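Local coordinates for RNA-binding protein RO60 (Deinococcus radiodurans, PDB 2NVO) that binds several small RNAs that accumulate during recovery from ultraviolet irradiation and contributes to the resistance of the bacterium to that radiation, at residues K111-P114 with D118-A121; P101-L106 with G133-H138. All coordinates share one frame; numbering follows the deposited sequence.

Both contacts belong to the TROVE domain, a horseshoe of HEAT-like helical repeats, and both use helix 100-112. Contact 1 lies at the surface, about 30 Å from the centre of the chain, where the helix runs out into the turn leading to helix 116-129; contact 2 is buried, about 16 Å from that centre, and joins an earlier part of the same helix to helix 133-143. Along the chain the first is nested inside the loop closed by the second, and their centres stand about 16 Å apart. Chemistry follows place: at the turn an arginine and a water meet backbone carbonyls, whereas in the interior a leucine packs on a methionine and a histidine.

Contact 1: residues K111-P114 with D118-A121; sequences KTAP and DRKA
A113 and R119 bring their CA atoms to 5.7 Å where the chain reverses between two successive helices, a helical hairpin in the TROVE domain, which is built of HEAT-like repeats. Segment 111-114 leaves helix 100-112 and, by A113, has the extended backbone of a loop; segment 118-121 is wholly helical and belongs to helix 116-129. The CB of A113 points at the incoming helix and meets the aliphatic part of R119, with CB to CG at 3.8 Å, while the CB of D118 closes in beside it. A small methyl suits this buried spot, which A80 of helix 80-93 also helps to fill.

R119 has a longer task. Its CG lies opposite the carbonyl carbon, and a bend at chi3 (-57°) folds the chain back over the turn, so that CD passes the A113 carbonyl and NH1 returns to it. NH1 donates to A113 O over 2.9 Å. The bond is somewhat bent, with an N-H...O angle of 142°, and its acceptor is tilted 25° from the guanidinium plane. Arginine suits the place because its aliphatic chain can pack on alanine while a second terminal nitrogen serves the next peptide: a water accepts from R119 NH2 at 3.0 Å and donates to P114 O at 3.1 Å.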
ATOM      1  N   LYS A 111      -2.086  26.440   5.763  1.00 24.05           N
ATOM      2  CA  LYS A 111      -1.965  27.086   7.066  1.00 27.52           C
ATOM      3  C   LYS A 111      -0.860  28.129   7.138  1.00 31.56           C
ATOM      4  O   LYS A 111      -0.960  29.069   7.913  1.00 33.72           O
ATOM      5  CB  LYS A 111      -1.750  26.057   8.180  1.00 24.28           C
ATOM      6  CG  LYS A 111      -2.878  25.051   8.349  1.00 24.78           C
ATOM      7  CD  LYS A 111      -4.161  25.685   8.846  1.00 24.43           C
ATOM      8  CE  LYS A 111      -3.988  26.308  10.223  1.00 26.55           C
ATOM      9  NZ  LYS A 111      -5.295  26.561  10.898  1.00 26.37           N
ATOM     10  N   THR A 112       0.197  27.965   6.351  1.00 29.62           N
ATOM     11  CA  THR A 112       1.369  28.817   6.524  1.00 31.37           C
ATOM     12  C   THR A 112       1.942  29.451   5.253  1.00 34.26           C
ATOM     13  O   THR A 112       2.973  30.125   5.311  1.00 33.29           O
ATOM     14  CB  THR A 112       2.503  28.081   7.274  1.00 32.81           C
ATOM     15  OG1 THR A 112       3.150  27.153   6.394  1.00 29.69           O
ATOM     16  CG2 THR A 112       1.955  27.352   8.495  1.00 30.59           C
ATOM     17  N   ALA A 113       1.294  29.248   4.111  1.00 29.13           N
ATOM     18  CA  ALA A 113       1.749  29.909   2.894  1.00 34.29           C
ATOM     19  C   ALA A 113       1.596  31.421   3.062  1.00 39.50           C
ATOM     20  O   ALA A 113       0.567  31.886   3.551  1.00 39.69           O
ATOM     21  CB  ALA A 113       0.963  29.422   1.687  1.00 35.09           C
ATOM     22  N   PRO A 114       2.625  32.191   2.667  1.00 37.95           N
ATOM     23  CA  PRO A 114       2.620  33.654   2.825  1.00 41.20           C
ATOM     24  C   PRO A 114       1.415  34.338   2.173  1.00 40.51           C
ATOM     25  O   PRO A 114       0.889  35.306   2.724  1.00 41.84           O
ATOM     26  CB  PRO A 114       3.910  34.086   2.123  1.00 41.74           C
ATOM     27  CG  PRO A 114       4.789  32.880   2.159  1.00 43.02           C
ATOM     28  CD  PRO A 114       3.878  31.698   2.068  1.00 37.20           C
ATOM     29  N   ASP A 118      -2.925  31.474  -2.098  1.00 38.23           N
ATOM     30  CA  ASP A 118      -2.334  30.140  -2.010  1.00 37.11           C
ATOM     31  C   ASP A 118      -2.943  29.334  -0.856  1.00 35.13           C
ATOM     32  O   ASP A 118      -3.366  28.197  -1.042  1.00 34.94           O
ATOM     33  CB  ASP A 118      -0.812  30.239  -1.881  1.00 37.95           C
ATOM     34  CG  ASP A 118      -0.143  30.647  -3.182  1.00 35.78           C
ATOM     35  OD1 ASP A 118      -0.694  30.339  -4.256  1.00 34.81           O
ATOM     36  OD2 ASP A 118       0.937  31.265  -3.138  1.00 42.18           O
ATOM     37  N   ARG A 119      -2.997  29.933   0.329  1.00 35.11           N
ATOM     38  CA  ARG A 119      -3.700  29.320   1.448  1.00 33.66           C
ATOM     39  C   ARG A 119      -5.124  28.952   1.048  1.00 32.67           C
ATOM     40  O   ARG A 119      -5.648  27.919   1.458  1.00 31.70           O
ATOM     41  CB  ARG A 119      -3.721  30.257   2.659  1.00 32.26           C
ATOM     42  CG  ARG A 119      -2.354  30.526   3.263  1.00 36.04           C
ATOM     43  CD  ARG A 119      -2.464  31.184   4.640  1.00 39.11           C
ATOM     44  NE  ARG A 119      -3.226  32.432   4.600  1.00 45.40           N
ATOM     45  CZ  ARG A 119      -2.685  33.649   4.614  1.00 45.71           C
ATOM     46  NH1 ARG A 119      -1.367  33.799   4.675  1.00 43.73           N
ATOM     47  NH2 ARG A 119      -3.467  34.722   4.575  1.00 47.54           N
ATOM     48  N   LYS A 120      -5.748  29.802   0.244  1.00 33.06           N
ATOM     49  CA  LYS A 120      -7.136  29.605  -0.146  1.00 31.63           C
ATOM     50  C   LYS A 120      -7.279  28.466  -1.151  1.00 29.60           C
ATOM     51  O   LYS A 120      -8.227  27.677  -1.085  1.00 27.10           O
ATOM     52  CB  LYS A 120      -7.724  30.907  -0.720  1.00 38.32           C
ATOM     53  CG  LYS A 120      -8.121  31.933   0.344  1.00 42.66           C
ATOM     54  CD  LYS A 120      -8.863  33.141  -0.247  1.00 48.57           C
ATOM     55  CE  LYS A 120      -7.918  34.104  -0.965  1.00 44.05           C
ATOM     56  NZ  LYS A 120      -8.654  35.030  -1.867  1.00 42.41           N
ATOM     57  N   ALA A 121      -6.337  28.396  -2.084  1.00 27.97           N
ATOM     58  CA  ALA A 121      -6.331  27.347  -3.097  1.00 30.95           C
ATOM     59  C   ALA A 121      -6.093  25.973  -2.460  1.00 28.50           C
ATOM     60  O   ALA A 121      -6.690  24.976  -2.873  1.00 28.04           O
ATOM     61  CB  ALA A 121      -5.281  27.641  -4.157  1.00 29.62           C
TER
HETATM   62  O   HOH W   1      -1.660  36.893   3.442  1.00 41.26           O

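Contact 2: residues P101-L106 with G133-H138; sequences PALLVL and GTMLLH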
ATOM      1  N   PRO A 101       1.812  12.158   3.168  1.00 14.80           N
ATOM      2  CA  PRO A 101       2.708  13.261   2.789  1.00 15.05           C
ATOM      3  C   PRO A 101       1.972  14.392   2.054  1.00 16.07           C
ATOM      4  O   PRO A 101       2.324  15.559   2.240  1.00 15.19           O
ATOM      5  CB  PRO A 101       3.720  12.596   1.846  1.00 13.56           C
ATOM      6  CG  PRO A 101       3.714  11.145   2.241  1.00 15.17           C
ATOM      7  CD  PRO A 101       2.281  10.861   2.648  1.00 15.62           C
ATOM      8  N   ALA A 102       0.999  14.040   1.222  1.00 14.44           N
ATOM      9  CA  ALA A 102       0.228  15.032   0.475  1.00 15.06           C
ATOM     10  C   ALA A 102      -0.695  15.810   1.408  1.00 18.46           C
ATOM     11  O   ALA A 102      -0.914  17.014   1.222  1.00 19.27           O
ATOM     12  CB  ALA A 102      -0.571  14.366  -0.637  1.00 15.20           C
ATOM     13  N   LEU A 103      -1.226  15.122   2.416  1.00 14.79           N
ATOM     14  CA  LEU A 103      -2.043  15.761   3.438  1.00 16.83           C
ATOM     15  C   LEU A 103      -1.233  16.758   4.261  1.00 17.27           C
ATOM     16  O   LEU A 103      -1.715  17.848   4.561  1.00 16.70           O
ATOM     17  CB  LEU A 103      -2.673  14.711   4.351  1.00 16.71           C
ATOM     18  CG  LEU A 103      -3.688  13.821   3.638  1.00 15.77           C
ATOM     19  CD1 LEU A 103      -4.169  12.698   4.548  1.00 18.27           C
ATOM     20  CD2 LEU A 103      -4.858  14.668   3.156  1.00 19.57           C
ATOM     21  N   LEU A 104       0.004  16.384   4.595  1.00 15.62           N
ATOM     22  CA  LEU A 104       0.896  17.225   5.389  1.00 17.25           C
ATOM     23  C   LEU A 104       1.293  18.457   4.609  1.00 17.31           C
ATOM     24  O   LEU A 104       1.248  19.564   5.123  1.00 17.36           O
ATOM     25  CB  LEU A 104       2.160  16.453   5.780  1.00 16.51           C
ATOM     26  CG  LEU A 104       3.338  17.271   6.322  1.00 20.27           C
ATOM     27  CD1 LEU A 104       2.909  18.119   7.528  1.00 22.08           C
ATOM     28  CD2 LEU A 104       4.527  16.389   6.698  1.00 21.11           C
ATOM     29  N   VAL A 105       1.691  18.254   3.361  1.00 19.23           N
ATOM     30  CA  VAL A 105       2.077  19.359   2.499  1.00 19.59           C
ATOM     31  C   VAL A 105       0.915  20.327   2.306  1.00 19.05           C
ATOM     32  O   VAL A 105       1.089  21.541   2.388  1.00 20.76           O
ATOM     33  CB  VAL A 105       2.577  18.855   1.139  1.00 18.84           C
ATOM     34  CG1 VAL A 105       2.700  20.009   0.174  1.00 20.68           C
ATOM     35  CG2 VAL A 105       3.933  18.160   1.305  1.00 19.32           C
ATOM     36  N   LEU A 106      -0.270  19.774   2.072  1.00 17.93           N
ATOM     37  CA  LEU A 106      -1.478  20.572   1.902  1.00 19.73           C
ATOM     38  C   LEU A 106      -1.768  21.411   3.137  1.00 21.86           C
ATOM     39  O   LEU A 106      -2.098  22.595   3.023  1.00 20.53           O
ATOM     40  CB  LEU A 106      -2.689  19.698   1.562  1.00 15.74           C
ATOM     41  CG  LEU A 106      -3.884  20.488   1.006  1.00 17.35           C
ATOM     42  CD1 LEU A 106      -3.649  20.948  -0.437  1.00 22.85           C
ATOM     43  CD2 LEU A 106      -5.169  19.681   1.086  1.00 20.25           C
ATOM     44  N   GLY A 133     -13.037  10.106   5.442  1.00 17.04           N
ATOM     45  CA  GLY A 133     -13.175  10.725   6.746  1.00 21.25           C
ATOM     46  C   GLY A 133     -11.860  10.711   7.511  1.00 19.58           C
ATOM     47  O   GLY A 133     -11.462  11.719   8.089  1.00 16.76           O
ATOM     48  N   THR A 134     -11.174   9.571   7.491  1.00 20.86           N
ATOM     49  CA  THR A 134      -9.890   9.434   8.185  1.00 21.51           C
ATOM     50  C   THR A 134      -8.870  10.431   7.662  1.00 19.17           C
ATOM     51  O   THR A 134      -8.134  11.045   8.433  1.00 17.88           O
ATOM     52  CB  THR A 134      -9.298   8.014   8.014  1.00 22.53           C
ATOM     53  OG1 THR A 134     -10.281   7.043   8.372  1.00 25.13           O
ATOM     54  CG2 THR A 134      -8.066   7.835   8.889  1.00 25.64           C
ATOM     55  N   MET A 135      -8.821  10.592   6.345  1.00 16.44           N
ATOM     56  CA  MET A 135      -7.846  11.494   5.763  1.00 16.96           C
ATOM     57  C   MET A 135      -8.094  12.939   6.189  1.00 15.00           C
ATOM     58  O   MET A 135      -7.153  13.688   6.404  1.00 13.41           O
ATOM     59  CB  MET A 135      -7.813  11.358   4.246  1.00 17.41           C
ATOM     60  CG  MET A 135      -7.284  10.012   3.766  1.00 18.49           C
ATOM     61  SD  MET A 135      -7.407   9.871   1.956  1.00 26.66           S
ATOM     62  CE  MET A 135      -6.379  11.205   1.444  1.00 25.46           C
ATOM     63  N   LEU A 136      -9.360  13.316   6.333  1.00 15.50           N
ATOM     64  CA  LEU A 136      -9.696  14.655   6.824  1.00 16.99           C
ATOM     65  C   LEU A 136      -9.248  14.849   8.275  1.00 14.65           C
ATOM     66  O   LEU A 136      -8.747  15.906   8.634  1.00 12.73           O
ATOM     67  CB  LEU A 136     -11.193  14.921   6.734  1.00 13.57           C
ATOM     68  CG  LEU A 136     -11.614  16.227   7.418  1.00 16.27           C
ATOM     69  CD1 LEU A 136     -11.012  17.445   6.697  1.00 19.05           C
ATOM     70  CD2 LEU A 136     -13.128  16.334   7.541  1.00 15.06           C
ATOM     71  N   LEU A 137      -9.446  13.828   9.104  1.00 16.63           N
ATOM     72  CA  LEU A 137      -9.056  13.936  10.510  1.00 17.33           C
ATOM     73  C   LEU A 137      -7.540  13.940  10.632  1.00 16.42           C
ATOM     74  O   LEU A 137      -6.982  14.534  11.554  1.00 16.20           O
ATOM     75  CB  LEU A 137      -9.668  12.817  11.340  1.00 16.99           C
ATOM     76  CG  LEU A 137     -11.198  12.846  11.291  1.00 18.77           C
ATOM     77  CD1 LEU A 137     -11.783  11.710  12.107  1.00 22.65           C
ATOM     78  CD2 LEU A 137     -11.774  14.219  11.717  1.00 16.41           C
ATOM     79  N   HIS A 138      -6.885  13.277   9.684  1.00 15.32           N
ATOM     80  CA  HIS A 138      -5.431  13.199   9.647  1.00 17.00           C
ATOM     81  C   HIS A 138      -4.870  14.543   9.201  1.00 16.91           C
ATOM     82  O   HIS A 138      -3.886  15.042   9.741  1.00 15.14           O
ATOM     83  CB  HIS A 138      -5.006  12.077   8.696  1.00 19.93           C
ATOM     84  CG  HIS A 138      -3.582  11.648   8.858  1.00 23.86           C
ATOM     85  ND1 HIS A 138      -2.945  10.837   7.943  1.00 27.01           N
ATOM     86  CD2 HIS A 138      -2.668  11.930   9.813  1.00 25.13           C
ATOM     87  CE1 HIS A 138      -1.699  10.630   8.336  1.00 25.88           C
ATOM     88  NE2 HIS A 138      -1.507  11.282   9.470  1.00 27.16           N
TER
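L103 reaches across to M135 and H138 with a single methyl, CD1, which carries most of this contact between helix 100-112 and helix 133-143; the latter lies in a region that probably binds RNA, as in relatives. CD1 rests 3.9 Å from the CB of M135 and 3.7 Å from the backbone O of the same residue, so it lies against the surface of the facing helix. On the histidine side, the same methyl approaches ND1 of H138 at 4.1 Å, meeting the ring obliquely. The second methyl, CD2, is near the methionine too, 4.2 Å from its CE.

The two apolar side chains cross at about a right angle. M135 places its CG opposite the carbonyl carbon, and after an extended chi2 its chain turns at chi3 (61°), placing CE 4.1 Å from L103 CD1 and close to CD2 as well. An unbranched, flexible methionine suits this role, since its last torsion can set the terminal methyl against the leucine. H138 starts the other way, with CG anti to the backbone N (chi1 -164°), which lays the ring past the leucine methyl, with ND1 its nearest atom.

Beyond this first shell, V129 of helix 116-129 also touches L103, and A99 touches M135. The H138 ring meets that of F142, one turn further along its helix, with the planes at about 30°, and the side chain of R179, in strand 178-179, touches that of H138. At the start of helix 133-143, T132 OG1 accepts a hydrogen bond from M135 N. The helices therefore meet here by van der Waals fit and burial: M135 CB and CE are the leucine's apolar partners, and although M135 O and H138 ND1 are also nearby, a methyl can form no hydrogen bond with them.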